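Local coordinates for protein putative phosphomethylpyrimidine kinase (Bacteroides thetaiotaomicron, PDB 3MBH) that probably phosphorylates pyridoxal with ATP, as a member of the ribokinase clan, and carries a bound pyridoxal in this crystal form, at residues K6-A11 / Q77-Y82; I256-G261 / G269-K274. All blocks are in the same frame, centred on the assembly; numbering follows the deposited sequence.

Contact 1 (K6-A11 / Q77-Y82); sequences KVKKIA and QFDAIY
K9 and D79 begin a set of polar bonds between K6-A11 and Q77-Y82. K9 N gives a nearly straight bond (164°) to D79 OD2, 2.8 Å away, using the anti lone pair of that oxygen. With chi1 of D79 at -58°, CG stands beside its own backbone N, and the carboxylate side chain passes obliquely across that of K8, D79 OD2 lying 3.3 Å from K8 CB. K9 O is gripped twice in its carbonyl plane, by D79 N at 2.8 Å and by A80 N. Beyond it the strands pair in parallel register: A11 N bonds to A80 O, and Y82 N reaches A11 O at 2.9 Å. K8 NZ is 6.3 Å from D79 OD1 and K9 NZ 6.4 Å from D79 OD2, too far to pair, though both ammonium groups probably favour the negative charge of the carboxylate.

The apolar contacts flank this backbone pairing. A11 CB sits squarely over the centre of the F78 ring, 3.6 Å away and 3° off its normal, a CH-pi contact that suits a single methyl laid on a broad aromatic face; K9 CB meets the ring's edge. On the side of I10 and A80, I10 CG1 lies 4.1 Å from A80 CB, while I10 CG2 touches Y82 CB.

These are central parallel strands of the ribokinase-like alpha/beta fold. I10 and A80 face M236 of helix 223-236, whereas A11 and I81 lie against F98 of helix 91-102. Strand 37-40 flanks I10 through backbone bonds, and strand 108-111 does the same for I81.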
# COMPACT_ATOMS: atom_id res chain seq x y z
N LYS A 6 -19.45 5.83 12.25
CA LYS A 6 -20.02 5.79 10.88
C LYS A 6 -19.18 6.52 9.81
O LYS A 6 -18.35 7.38 10.14
CB LYS A 6 -21.44 6.38 10.94
CG LYS A 6 -22.43 5.44 11.65
CD LYS A 6 -23.64 6.12 12.38
CE LYS A 6 -24.76 6.54 11.42
N VAL A 7 -19.45 6.22 8.54
CA VAL A 7 -18.97 7.05 7.43
C VAL A 7 -19.65 8.43 7.49
O VAL A 7 -20.85 8.51 7.36
CB VAL A 7 -19.33 6.44 6.04
CG1 VAL A 7 -18.98 7.44 4.89
CG2 VAL A 7 -18.62 5.10 5.85
N LYS A 8 -18.87 9.50 7.65
CA LYS A 8 -19.44 10.85 7.75
C LYS A 8 -19.93 11.35 6.38
O LYS A 8 -19.43 10.92 5.34
CB LYS A 8 -18.41 11.83 8.37
CG LYS A 8 -17.75 11.33 9.71
CD LYS A 8 -18.75 10.67 10.63
CE LYS A 8 -18.16 10.25 12.03
NZ LYS A 8 -17.42 8.92 12.05
N LYS A 9 -20.93 12.23 6.40
CA LYS A 9 -21.56 12.75 5.20
C LYS A 9 -21.30 14.26 5.04
O LYS A 9 -21.42 15.06 6.00
CB LYS A 9 -23.09 12.53 5.21
CG LYS A 9 -23.60 11.12 5.45
CD LYS A 9 -25.14 11.09 5.25
CE LYS A 9 -25.86 10.41 6.35
NZ LYS A 9 -25.72 8.91 6.38
N ILE A 10 -20.97 14.63 3.83
CA ILE A 10 -20.74 16.02 3.45
C ILE A 10 -21.74 16.47 2.42
O ILE A 10 -21.80 15.88 1.34
CB ILE A 10 -19.32 16.18 2.89
CG1 ILE A 10 -18.30 15.69 3.93
CG2 ILE A 10 -19.08 17.64 2.50
CD1 ILE A 10 -16.86 15.59 3.41
N ALA A 11 -22.52 17.50 2.71
CA ALA A 11 -23.39 18.07 1.70
C ALA A 11 -22.50 19.00 0.82
O ALA A 11 -21.90 19.94 1.35
CB ALA A 11 -24.58 18.84 2.35
N GLN A 77 -28.70 13.89 8.23
CA GLN A 77 -27.81 14.73 9.00
C GLN A 77 -26.44 14.81 8.33
O GLN A 77 -25.87 13.79 7.92
CB GLN A 77 -27.65 14.17 10.40
CG GLN A 77 -28.94 14.09 11.21
CD GLN A 77 -29.20 15.37 11.97
OE1 GLN A 77 -29.58 15.32 13.15
NE2 GLN A 77 -28.95 16.51 11.33
N PHE A 78 -25.90 16.02 8.22
CA PHE A 78 -24.58 16.20 7.63
C PHE A 78 -23.53 16.53 8.66
O PHE A 78 -23.76 17.32 9.54
CB PHE A 78 -24.62 17.26 6.54
CG PHE A 78 -25.57 16.92 5.41
CD1 PHE A 78 -25.29 15.86 4.57
CD2 PHE A 78 -26.74 17.62 5.24
CE1 PHE A 78 -26.18 15.53 3.57
CE2 PHE A 78 -27.61 17.32 4.20
CZ PHE A 78 -27.35 16.29 3.37
N ASP A 79 -22.37 15.93 8.51
CA ASP A 79 -21.21 16.23 9.36
C ASP A 79 -20.50 17.46 8.86
O ASP A 79 -19.81 18.15 9.62
CB ASP A 79 -20.31 15.02 9.38
CG ASP A 79 -21.06 13.79 9.88
OD1 ASP A 79 -21.32 13.77 11.08
OD2 ASP A 79 -21.47 12.90 9.07
N ALA A 80 -20.70 17.77 7.58
CA ALA A 80 -20.14 18.97 7.03
C ALA A 80 -20.95 19.46 5.87
O ALA A 80 -21.67 18.69 5.28
CB ALA A 80 -18.71 18.74 6.62
N ILE A 81 -20.83 20.76 5.58
CA ILE A 81 -21.45 21.40 4.42
C ILE A 81 -20.35 22.22 3.76
O ILE A 81 -19.66 23.02 4.41
CB ILE A 81 -22.63 22.34 4.77
CG1 ILE A 81 -23.71 21.56 5.52
CG2 ILE A 81 -23.17 23.05 3.46
CD1 ILE A 81 -24.87 22.36 6.05
N TYR A 82 -20.18 21.98 2.45
CA TYR A 82 -19.07 22.54 1.70
C TYR A 82 -19.64 23.13 0.44
O TYR A 82 -20.13 22.41 -0.44
CB TYR A 82 -18.04 21.42 1.43
CG TYR A 82 -16.99 21.65 0.37
CD1 TYR A 82 -16.60 22.94 -0.01
CD2 TYR A 82 -16.32 20.58 -0.21
CE1 TYR A 82 -15.69 23.13 -1.01
CE2 TYR A 82 -15.37 20.77 -1.20
CZ TYR A 82 -15.03 22.03 -1.58
OH TYR A 82 -14.10 22.26 -2.57

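Contact 2 (I256-G261 / G269-K274); sequences IRATFG and GILLEK
I256 lays its CG1 across the CG2 methyl of I270 at an oblique angle, 3.7 Å away, so that the longer arm of I256 meets the short methyl branch of I270. I270 has chi1 at 70°, which leaves CG2 beside its backbone N and presents that methyl to I256.

Further on, L271 packs against A258 and T259. Its CB lies 4.0 Å from A258 CB, and its CD1 methyl reaches A258 O at 3.6 Å. Alanine suits the facing position because a lone methyl lets the leucine CB come up against it, and K274 CG borders the same methyl. T259 completes the surface, its CG2 lying 4.1 Å from L271 CG and just as near G269 O.

T259 divides its two branches between two tasks. With chi1 at 74°, OG1 stands between the backbone N and the carbonyl carbon, from where it gives a 2.7 Å bond to I256 O in that carbonyl's plane. T259 N bonds to the same oxygen at 2.9 Å, so hydroxyl and amide together hold a carbonyl near the end of the helix. An alanine here would probably cost I256 O the hydroxyl bond, leaving of this pair the bond from the amide, and open a gap beside L271 where the methyl had been.

L271 is also the centre of an inverse gamma turn, closed by a weak bond from L272 N to I270 O, which leads the chain toward the short, weakly bonded helix 272-275. The contact thus joins the C-terminal end of helix 241-257 and the residues just after it to the approach to that helix. L271 bonds by its backbone to G255 of the long helix, and I270 rests on T223 and T226 of helix 223-236.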
# COMPACT_ATOMS: atom_id res chain seq x y z
N ILE A 256 -0.26 18.69 -10.86
CA ILE A 256 0.30 19.58 -11.90
C ILE A 256 1.50 18.91 -12.60
O ILE A 256 1.54 18.86 -13.84
CB ILE A 256 0.62 20.97 -11.32
CG1 ILE A 256 -0.71 21.71 -11.01
CG2 ILE A 256 1.52 21.84 -12.32
CD1 ILE A 256 -0.54 22.99 -10.13
N ARG A 257 2.44 18.42 -11.79
CA ARG A 257 3.64 17.66 -12.23
C ARG A 257 3.33 16.47 -13.16
O ARG A 257 4.17 16.06 -13.95
CB ARG A 257 4.37 17.10 -11.00
CG ARG A 257 5.49 17.98 -10.45
CD ARG A 257 5.72 17.78 -8.96
NE ARG A 257 6.67 16.70 -8.65
CZ ARG A 257 7.97 16.86 -8.48
NH1 ARG A 257 8.73 15.83 -8.18
NH2 ARG A 257 8.52 18.04 -8.61
N ALA A 258 2.13 15.90 -13.00
CA ALA A 258 1.67 14.76 -13.80
C ALA A 258 1.31 15.22 -15.22
O ALA A 258 1.31 14.41 -16.13
CB ALA A 258 0.47 14.03 -13.09
N THR A 259 1.03 16.51 -15.44
CA THR A 259 0.72 17.02 -16.80
C THR A 259 1.94 17.41 -17.61
O THR A 259 1.82 17.82 -18.77
CB THR A 259 -0.18 18.30 -16.75
OG1 THR A 259 0.58 19.43 -16.31
CG2 THR A 259 -1.40 18.08 -15.92
N PHE A 260 3.14 17.29 -17.04
CA PHE A 260 4.31 17.81 -17.71
C PHE A 260 4.93 16.83 -18.74
O PHE A 260 4.96 15.61 -18.57
CB PHE A 260 5.44 18.18 -16.75
CG PHE A 260 5.15 19.28 -15.75
CD1 PHE A 260 4.08 20.17 -15.88
CD2 PHE A 260 6.08 19.48 -14.73
CE1 PHE A 260 3.90 21.15 -14.98
CE2 PHE A 260 5.94 20.45 -13.84
CZ PHE A 260 4.85 21.31 -13.93
N GLY A 261 5.50 17.40 -19.77
CA GLY A 261 6.29 16.58 -20.69
C GLY A 261 5.52 16.08 -21.90
O GLY A 261 5.99 15.25 -22.64
N GLY A 269 -7.52 20.73 -16.39
CA GLY A 269 -7.23 20.63 -14.98
C GLY A 269 -6.02 19.80 -14.63
O GLY A 269 -5.31 19.26 -15.51
N ILE A 270 -5.78 19.69 -13.34
CA ILE A 270 -4.80 18.72 -12.82
C ILE A 270 -5.14 17.30 -13.20
O ILE A 270 -6.32 17.00 -13.50
CB ILE A 270 -4.56 18.89 -11.31
CG1 ILE A 270 -5.78 18.46 -10.48
CG2 ILE A 270 -4.20 20.34 -11.07
CD1 ILE A 270 -5.50 18.13 -9.01
N LEU A 271 -4.14 16.42 -13.29
CA LEU A 271 -4.44 15.03 -13.60
C LEU A 271 -4.84 14.26 -12.35
O LEU A 271 -4.09 13.41 -11.84
CB LEU A 271 -3.32 14.33 -14.33
CG LEU A 271 -3.26 14.45 -15.82
CD1 LEU A 271 -2.15 13.53 -16.30
CD2 LEU A 271 -4.59 14.14 -16.54
N LEU A 272 -6.04 14.59 -11.88
CA LEU A 272 -6.59 14.11 -10.65
C LEU A 272 -6.51 12.58 -10.51
O LEU A 272 -5.97 12.06 -9.52
CB LEU A 272 -8.06 14.61 -10.53
CG LEU A 272 -8.68 14.22 -9.18
CD1 LEU A 272 -7.81 14.80 -7.98
CD2 LEU A 272 -10.10 14.73 -9.11
N GLU A 273 -6.99 11.86 -11.53
CA GLU A 273 -7.07 10.39 -11.43
C GLU A 273 -5.78 9.75 -11.37
O GLU A 273 -5.61 8.67 -10.78
CB GLU A 273 -7.95 9.78 -12.53
CG GLU A 273 -9.39 10.23 -12.38
CD GLU A 273 -9.66 11.58 -12.87
OE1 GLU A 273 -8.76 12.20 -13.54
OE2 GLU A 273 -10.78 12.05 -12.59
N LYS A 274 -4.78 10.46 -11.88
CA LYS A 274 -3.46 9.93 -11.89
C LYS A 274 -2.82 10.04 -10.52
O LYS A 274 -1.93 9.24 -10.20
CB LYS A 274 -2.67 10.69 -12.98
CG LYS A 274 -1.38 10.14 -13.35
CD LYS A 274 -1.44 8.96 -14.28
CE LYS A 274 0.04 8.41 -14.31
NZ LYS A 274 0.21 7.23 -15.14

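In the fold
From the N terminus, contact 1 closes a long excursion: after K6-A11 starts the first strand, the chain makes further helices and strands before Q77-Y82 returns alongside in parallel. Contact 2 opens much later and closes only a short loop of seven residues, between helix 241-257 and helix 272-275. The two are in series, neither nested nor crossed, and their nearest atoms lie about 11 Å apart. Helix 223-236 touches both: I10 and A80 of contact 1 and I270 of contact 2. Across the assembly, V7 of segment 6-11 packs against L271 of the second subunit.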